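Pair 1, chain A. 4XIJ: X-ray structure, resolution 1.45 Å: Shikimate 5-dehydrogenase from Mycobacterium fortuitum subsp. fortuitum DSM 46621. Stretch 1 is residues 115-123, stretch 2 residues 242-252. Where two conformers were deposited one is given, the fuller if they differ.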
# COMPACT_ATOMS: atom_id res chain seq x y z
N VAL A 115 -2.15 3.61 0.84
CA VAL A 115 -1.97 4.92 0.23
C VAL A 115 -0.63 5.55 0.67
O VAL A 115 0.14 6.10 -0.16
CB VAL A 115 -3.16 5.83 0.57
CG1 VAL A 115 -2.86 7.22 0.18
CG2 VAL A 115 -4.43 5.30 -0.16
N ASP A 116 -0.33 5.48 1.98
CA ASP A 116 0.94 5.99 2.48
C ASP A 116 2.12 5.21 1.91
O ASP A 116 3.22 5.76 1.75
CB ASP A 116 1.06 5.84 4.01
CG ASP A 116 0.01 6.59 4.78
OD1 ASP A 116 -0.12 7.78 4.57
OD2 ASP A 116 -0.69 5.97 5.57
N GLY A 117 1.93 3.90 1.67
CA GLY A 117 2.98 3.13 1.04
C GLY A 117 3.48 3.81 -0.24
O GLY A 117 4.70 3.93 -0.49
N VAL A 118 2.54 4.26 -1.07
CA VAL A 118 2.93 4.84 -2.34
C VAL A 118 3.32 6.31 -2.16
O VAL A 118 4.34 6.74 -2.71
CB VAL A 118 1.77 4.71 -3.35
CG1 VAL A 118 2.03 5.53 -4.65
CG2 VAL A 118 1.53 3.26 -3.67
N THR A 119 2.55 7.11 -1.39
CA THR A 119 2.96 8.53 -1.27
C THR A 119 4.32 8.66 -0.56
O THR A 119 5.14 9.51 -0.93
CB THR A 119 1.91 9.41 -0.50
OG1 THR A 119 1.79 8.91 0.85
CG2 THR A 119 0.52 9.36 -1.16
N GLY A 120 4.55 7.80 0.42
CA GLY A 120 5.78 7.82 1.20
C GLY A 120 6.94 7.32 0.36
O GLY A 120 8.05 7.89 0.41
N ALA A 121 6.74 6.21 -0.37
CA ALA A 121 7.87 5.65 -1.14
C ALA A 121 8.29 6.55 -2.28
O ALA A 121 9.48 6.68 -2.58
CB ALA A 121 7.48 4.25 -1.68
N LEU A 122 7.32 7.16 -2.96
CA LEU A 122 7.62 7.98 -4.12
C LEU A 122 8.07 9.39 -3.76
O LEU A 122 8.88 9.99 -4.47
CB LEU A 122 6.39 8.07 -5.01
CG LEU A 122 6.33 7.19 -6.22
CD1 LEU A 122 5.01 7.48 -6.99
CD2 LEU A 122 7.54 7.45 -7.17
N GLY A 123 7.53 9.95 -2.68
CA GLY A 123 7.80 11.34 -2.35
C GLY A 123 6.94 12.32 -3.14
O GLY A 123 6.06 13.00 -2.57
N ALA A 242 14.94 3.96 -9.60
CA ALA A 242 14.02 2.87 -9.34
C ALA A 242 13.96 2.66 -7.83
O ALA A 242 15.00 2.61 -7.15
CB ALA A 242 14.49 1.56 -10.05
N ILE A 243 12.75 2.56 -7.31
CA ILE A 243 12.48 2.34 -5.89
C ILE A 243 11.72 1.02 -5.75
O ILE A 243 10.81 0.77 -6.56
CB ILE A 243 11.61 3.47 -5.33
CG1 ILE A 243 12.31 4.81 -5.52
CG2 ILE A 243 11.29 3.26 -3.85
CD1 ILE A 243 11.36 5.95 -5.62
N ASN A 244 12.08 0.17 -4.78
CA ASN A 244 11.31 -1.10 -4.72
C ASN A 244 10.24 -1.19 -3.65
O ASN A 244 10.09 -0.29 -2.82
CB ASN A 244 12.24 -2.33 -4.61
CG ASN A 244 12.96 -2.48 -3.27
OD1 ASN A 244 12.41 -2.27 -2.21
ND2 ASN A 244 14.18 -2.99 -3.35
N GLY A 245 9.48 -2.29 -3.70
CA GLY A 245 8.30 -2.42 -2.88
C GLY A 245 8.55 -2.47 -1.39
O GLY A 245 7.61 -2.25 -0.64
N LEU A 246 9.78 -2.74 -0.96
CA LEU A 246 10.04 -2.68 0.50
C LEU A 246 9.73 -1.28 1.02
O LEU A 246 9.33 -1.13 2.18
CB LEU A 246 11.48 -3.07 0.87
CG LEU A 246 11.74 -4.56 0.67
CD1 LEU A 246 13.25 -4.76 0.87
CD2 LEU A 246 10.91 -5.44 1.65
N GLN A 247 9.93 -0.25 0.20
CA GLN A 247 9.61 1.10 0.70
C GLN A 247 8.10 1.34 0.84
O GLN A 247 7.68 2.14 1.68
CB GLN A 247 10.23 2.17 -0.23
CG GLN A 247 11.74 2.10 -0.30
CD GLN A 247 12.41 2.09 1.09
OE1 GLN A 247 13.26 1.22 1.38
NE2 GLN A 247 12.08 3.05 1.90
N MET A 248 7.27 0.69 0.01
CA MET A 248 5.83 0.70 0.21
C MET A 248 5.49 0.03 1.54
O MET A 248 4.78 0.60 2.35
CB MET A 248 5.12 0.02 -0.96
CG MET A 248 5.34 0.80 -2.24
SD MET A 248 4.86 -0.14 -3.72
CE MET A 248 3.11 -0.46 -3.46
N LEU A 249 6.04 -1.16 1.79
CA LEU A 249 5.76 -1.88 3.05
C LEU A 249 6.19 -1.03 4.26
O LEU A 249 5.44 -0.93 5.26
CB LEU A 249 6.45 -3.26 3.12
CG LEU A 249 6.03 -4.30 2.08
CD1 LEU A 249 6.80 -5.59 2.33
CD2 LEU A 249 4.53 -4.53 2.10
N LEU A 250 7.35 -0.40 4.17
CA LEU A 250 7.84 0.45 5.26
C LEU A 250 6.87 1.58 5.57
O LEU A 250 6.47 1.76 6.71
CB LEU A 250 9.21 0.99 4.89
CG LEU A 250 9.84 1.86 5.98
CD1 LEU A 250 10.28 1.02 7.15
CD2 LEU A 250 11.03 2.58 5.36
N ASN A 251 6.48 2.33 4.52
CA ASN A 251 5.62 3.47 4.74
C ASN A 251 4.17 3.09 5.14
O ASN A 251 3.58 3.80 5.94
CB ASN A 251 5.66 4.36 3.50
CG ASN A 251 6.90 5.24 3.48
OD1 ASN A 251 6.94 6.31 4.11
ND2 ASN A 251 7.95 4.78 2.78
N GLN A 252 3.68 1.96 4.67
CA GLN A 252 2.41 1.41 5.16
C GLN A 252 2.43 1.21 6.67
O GLN A 252 1.46 1.46 7.38
CB GLN A 252 2.08 0.04 4.50
CG GLN A 252 1.69 0.09 3.04
CD GLN A 252 1.79 -1.28 2.39
OE1 GLN A 252 1.77 -2.32 3.08
NE2 GLN A 252 1.85 -1.30 1.06

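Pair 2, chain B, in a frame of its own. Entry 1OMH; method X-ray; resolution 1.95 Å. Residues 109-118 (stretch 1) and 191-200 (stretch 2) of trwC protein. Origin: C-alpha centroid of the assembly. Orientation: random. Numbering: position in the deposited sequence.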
# COMPACT_ATOMS: atom_id res chain seq x y z
N ALA B 109 -9.98 9.48 -6.61
CA ALA B 109 -10.81 8.32 -6.28
C ALA B 109 -9.98 7.30 -5.50
O ALA B 109 -10.44 6.75 -4.50
CB ALA B 109 -11.35 7.69 -7.56
N HIS B 110 -8.76 7.06 -5.97
CA HIS B 110 -7.84 6.13 -5.31
C HIS B 110 -7.51 6.63 -3.91
O HIS B 110 -7.60 5.88 -2.94
CB HIS B 110 -6.55 6.02 -6.14
CG HIS B 110 -5.41 5.38 -5.40
ND1 HIS B 110 -5.28 4.02 -5.26
CD2 HIS B 110 -4.36 5.93 -4.75
CE1 HIS B 110 -4.20 3.75 -4.55
NE2 HIS B 110 -3.62 4.90 -4.23
N ASP B 111 -7.13 7.90 -3.79
CA ASP B 111 -6.80 8.48 -2.50
C ASP B 111 -7.94 8.33 -1.50
O ASP B 111 -7.71 8.02 -0.33
CB ASP B 111 -6.44 9.97 -2.64
CG ASP B 111 -5.15 10.18 -3.41
OD1 ASP B 111 -4.39 9.21 -3.61
OD2 ASP B 111 -4.88 11.34 -3.80
N ARG B 112 -9.17 8.56 -1.95
CA ARG B 112 -10.33 8.44 -1.06
C ARG B 112 -10.51 6.99 -0.61
O ARG B 112 -10.72 6.73 0.57
CB ARG B 112 -11.60 8.92 -1.76
CG ARG B 112 -11.67 10.43 -1.95
CD ARG B 112 -12.88 10.80 -2.79
NE ARG B 112 -13.07 12.25 -2.89
CZ ARG B 112 -13.94 12.83 -3.70
NH1 ARG B 112 -14.70 12.10 -4.50
NH2 ARG B 112 -14.05 14.15 -3.72
N ALA B 113 -10.43 6.06 -1.55
CA ALA B 113 -10.60 4.65 -1.20
C ALA B 113 -9.55 4.24 -0.17
O ALA B 113 -9.85 3.48 0.75
CB ALA B 113 -10.50 3.78 -2.45
N VAL B 114 -8.34 4.76 -0.32
CA VAL B 114 -7.26 4.47 0.63
C VAL B 114 -7.58 5.07 2.00
O VAL B 114 -7.45 4.41 3.02
CB VAL B 114 -5.90 5.05 0.14
CG1 VAL B 114 -4.86 4.92 1.24
CG2 VAL B 114 -5.43 4.31 -1.11
N ALA B 115 -8.01 6.33 2.02
CA ALA B 115 -8.33 7.01 3.27
C ALA B 115 -9.47 6.31 4.03
O ALA B 115 -9.39 6.14 5.25
CB ALA B 115 -8.70 8.47 3.01
N ARG B 116 -10.51 5.92 3.32
CA ARG B 116 -11.64 5.25 3.95
C ARG B 116 -11.26 3.87 4.49
O ARG B 116 -11.74 3.46 5.55
CB ARG B 116 -12.80 5.13 2.95
CG ARG B 116 -13.43 6.47 2.61
CD ARG B 116 -14.37 6.36 1.43
NE ARG B 116 -14.90 7.66 1.03
CZ ARG B 116 -15.56 7.87 -0.11
NH1 ARG B 116 -15.78 6.87 -0.95
NH2 ARG B 116 -16.01 9.09 -0.39
N THR B 117 -10.40 3.17 3.77
CA THR B 117 -9.98 1.85 4.23
C THR B 117 -9.14 1.99 5.49
O THR B 117 -9.28 1.21 6.43
CB THR B 117 -9.18 1.11 3.15
OG1 THR B 117 -9.95 1.06 1.94
CG2 THR B 117 -8.85 -0.31 3.59
N LEU B 118 -8.27 3.00 5.51
CA LEU B 118 -7.42 3.22 6.67
C LEU B 118 -8.23 3.60 7.90
O LEU B 118 -7.79 3.37 9.03
CB LEU B 118 -6.37 4.30 6.36
CG LEU B 118 -5.29 3.87 5.36
CD1 LEU B 118 -4.40 5.05 5.01
CD2 LEU B 118 -4.46 2.73 5.95
N TYR B 191 -9.84 -8.55 4.17
CA TYR B 191 -11.06 -7.76 4.33
C TYR B 191 -10.86 -6.29 3.97
O TYR B 191 -11.72 -5.68 3.34
CB TYR B 191 -11.57 -7.84 5.77
CG TYR B 191 -12.79 -6.96 6.02
CD1 TYR B 191 -14.06 -7.38 5.65
CD2 TYR B 191 -12.65 -5.71 6.62
CE1 TYR B 191 -15.17 -6.56 5.86
CE2 TYR B 191 -13.75 -4.88 6.83
CZ TYR B 191 -15.01 -5.31 6.45
OH TYR B 191 -16.09 -4.49 6.65
N LEU B 192 -9.75 -5.71 4.40
CA LEU B 192 -9.48 -4.31 4.10
C LEU B 192 -9.23 -4.10 2.61
O LEU B 192 -9.54 -3.04 2.06
CB LEU B 192 -8.31 -3.80 4.94
CG LEU B 192 -8.61 -3.75 6.44
CD1 LEU B 192 -7.34 -3.48 7.22
CD2 LEU B 192 -9.66 -2.68 6.73
N GLY B 193 -8.68 -5.12 1.95
CA GLY B 193 -8.45 -5.02 0.52
C GLY B 193 -9.79 -4.97 -0.19
O GLY B 193 -9.95 -4.30 -1.22
N ALA B 194 -10.77 -5.67 0.37
CA ALA B 194 -12.11 -5.71 -0.21
C ALA B 194 -12.79 -4.36 -0.01
O ALA B 194 -13.57 -3.92 -0.85
CB ALA B 194 -12.93 -6.83 0.44
N VAL B 195 -12.48 -3.71 1.10
CA VAL B 195 -13.03 -2.39 1.39
C VAL B 195 -12.45 -1.36 0.40
O VAL B 195 -13.17 -0.47 -0.08
CB VAL B 195 -12.69 -1.93 2.82
CG1 VAL B 195 -13.21 -0.52 3.06
CG2 VAL B 195 -13.29 -2.91 3.84
N TYR B 196 -11.15 -1.46 0.13
CA TYR B 196 -10.51 -0.54 -0.82
C TYR B 196 -11.16 -0.75 -2.19
O TYR B 196 -11.52 0.21 -2.88
CB TYR B 196 -9.01 -0.83 -0.91
CG TYR B 196 -8.33 -0.20 -2.11
CD1 TYR B 196 -7.99 1.15 -2.13
CD2 TYR B 196 -8.04 -0.97 -3.24
CE1 TYR B 196 -7.37 1.73 -3.26
CE2 TYR B 196 -7.44 -0.41 -4.36
CZ TYR B 196 -7.11 0.94 -4.37
OH TYR B 196 -6.53 1.48 -5.50
N ASN B 197 -11.30 -2.01 -2.56
CA ASN B 197 -11.90 -2.38 -3.84
C ASN B 197 -13.30 -1.78 -3.99
O ASN B 197 -13.63 -1.17 -5.01
CB ASN B 197 -11.99 -3.90 -3.93
CG ASN B 197 -11.88 -4.41 -5.36
OD1 ASN B 197 -12.45 -5.45 -5.70
ND2 ASN B 197 -11.13 -3.69 -6.19
N ALA B 198 -14.13 -1.95 -2.97
CA ALA B 198 -15.50 -1.43 -2.97
C ALA B 198 -15.56 0.08 -3.10
O ALA B 198 -16.28 0.61 -3.95
CB ALA B 198 -16.23 -1.86 -1.69
N GLU B 199 -14.81 0.79 -2.25
CA GLU B 199 -14.78 2.24 -2.28
C GLU B 199 -14.28 2.77 -3.61
O GLU B 199 -14.83 3.74 -4.15
CB GLU B 199 -13.89 2.78 -1.16
CG GLU B 199 -14.38 2.47 0.25
CD GLU B 199 -15.62 3.26 0.61
OE1 GLU B 199 -16.20 2.99 1.68
OE2 GLU B 199 -16.01 4.16 -0.17
N LEU B 200 -13.23 2.15 -4.14
CA LEU B 200 -12.67 2.58 -5.42
C LEU B 200 -13.71 2.45 -6.53
O LEU B 200 -13.96 3.39 -7.28
CB LEU B 200 -11.43 1.75 -5.79
CG LEU B 200 -10.82 2.08 -7.15
CD1 LEU B 200 -10.37 3.53 -7.17
CD2 LEU B 200 -9.64 1.14 -7.44

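What backbone arrangement do the two pairs share? In each, two helices from distant parts of one chain cross with their directions more opposed than aligned, at 117° in pair 1 and 141° in pair 2. Fourteen central residues superpose with an RMSD of 0.9 Å. The match runs from Val A115 on Asp B111 to Leu A122 on Leu B118, and from Gly A245 on Gly B193 to Gln A252 on Leu B200. The axes approach to 6.9 Å in pair 1 and 8.3 Å in pair 2.

How do the helices of pair 1 come so close? Gly A117 lies at the crossing, its CA 3.8 Å from the CA of Met A248 and 3.4 Å from Met A248 O. A CB here would lie 2.9 Å from Gln A252 CG, a clash, so the bare backbone is what this spacing accommodates. Such closeness also brings Met A248 CA within 3.5 Å of Gly A117 O, in a CA-H...O contact. In pair 2 the matching residue is Ala B113, whose methyl group fills the wider gap: its CB is 3.6 Å from Tyr B196 CD1 and 4.0 Å from Leu B200 CB.

What fills the position held by Met A248 and Tyr B196? Their CA atoms fall 0.5 Å apart, yet the side chains differ in shape and chemistry. Met A248 is flexible and apolar; its CE reaches Val A118 CG2 at 4.0 Å. Tyr B196 sits as a knob among Ala B113, His B110, Val B114 and Thr B117. Its CE1 lies 3.9 Å from Val B114 CG2, the counterpart of Val A118, while its OH forms a 2.8 Å hydrogen bond with His B110 ND1.

How do the polar residues Asn A251 and Glu B199, which also match, serve the contact? Asn A251 is the knob of pair 1, set among Asp A116, Gly A117, Gly A120 and Ala A121. Its ND2 donates to Gln A247 O at 2.9 Å, a bond within its own helix, and no hydrogen bond crosses between the stretches. Its OD1 comes within 3.5 Å of Gly A120 CA, where a CB would clash with it. Arg B116 takes that glycine's place in pair 2 and extends to Glu B199, with NH1 donating to OE2 at 2.8 Å in a salt bridge.

What happens where Ala A121 matches Thr B117? Ala A121 CB packs 3.7 Å from Gln A247 CB. Thr B117 places its CG2 3.2 Å from Leu B192 O, while its OG1 donates to Ala B113 O at 2.7 Å, satisfying the hydroxyl within its own helix.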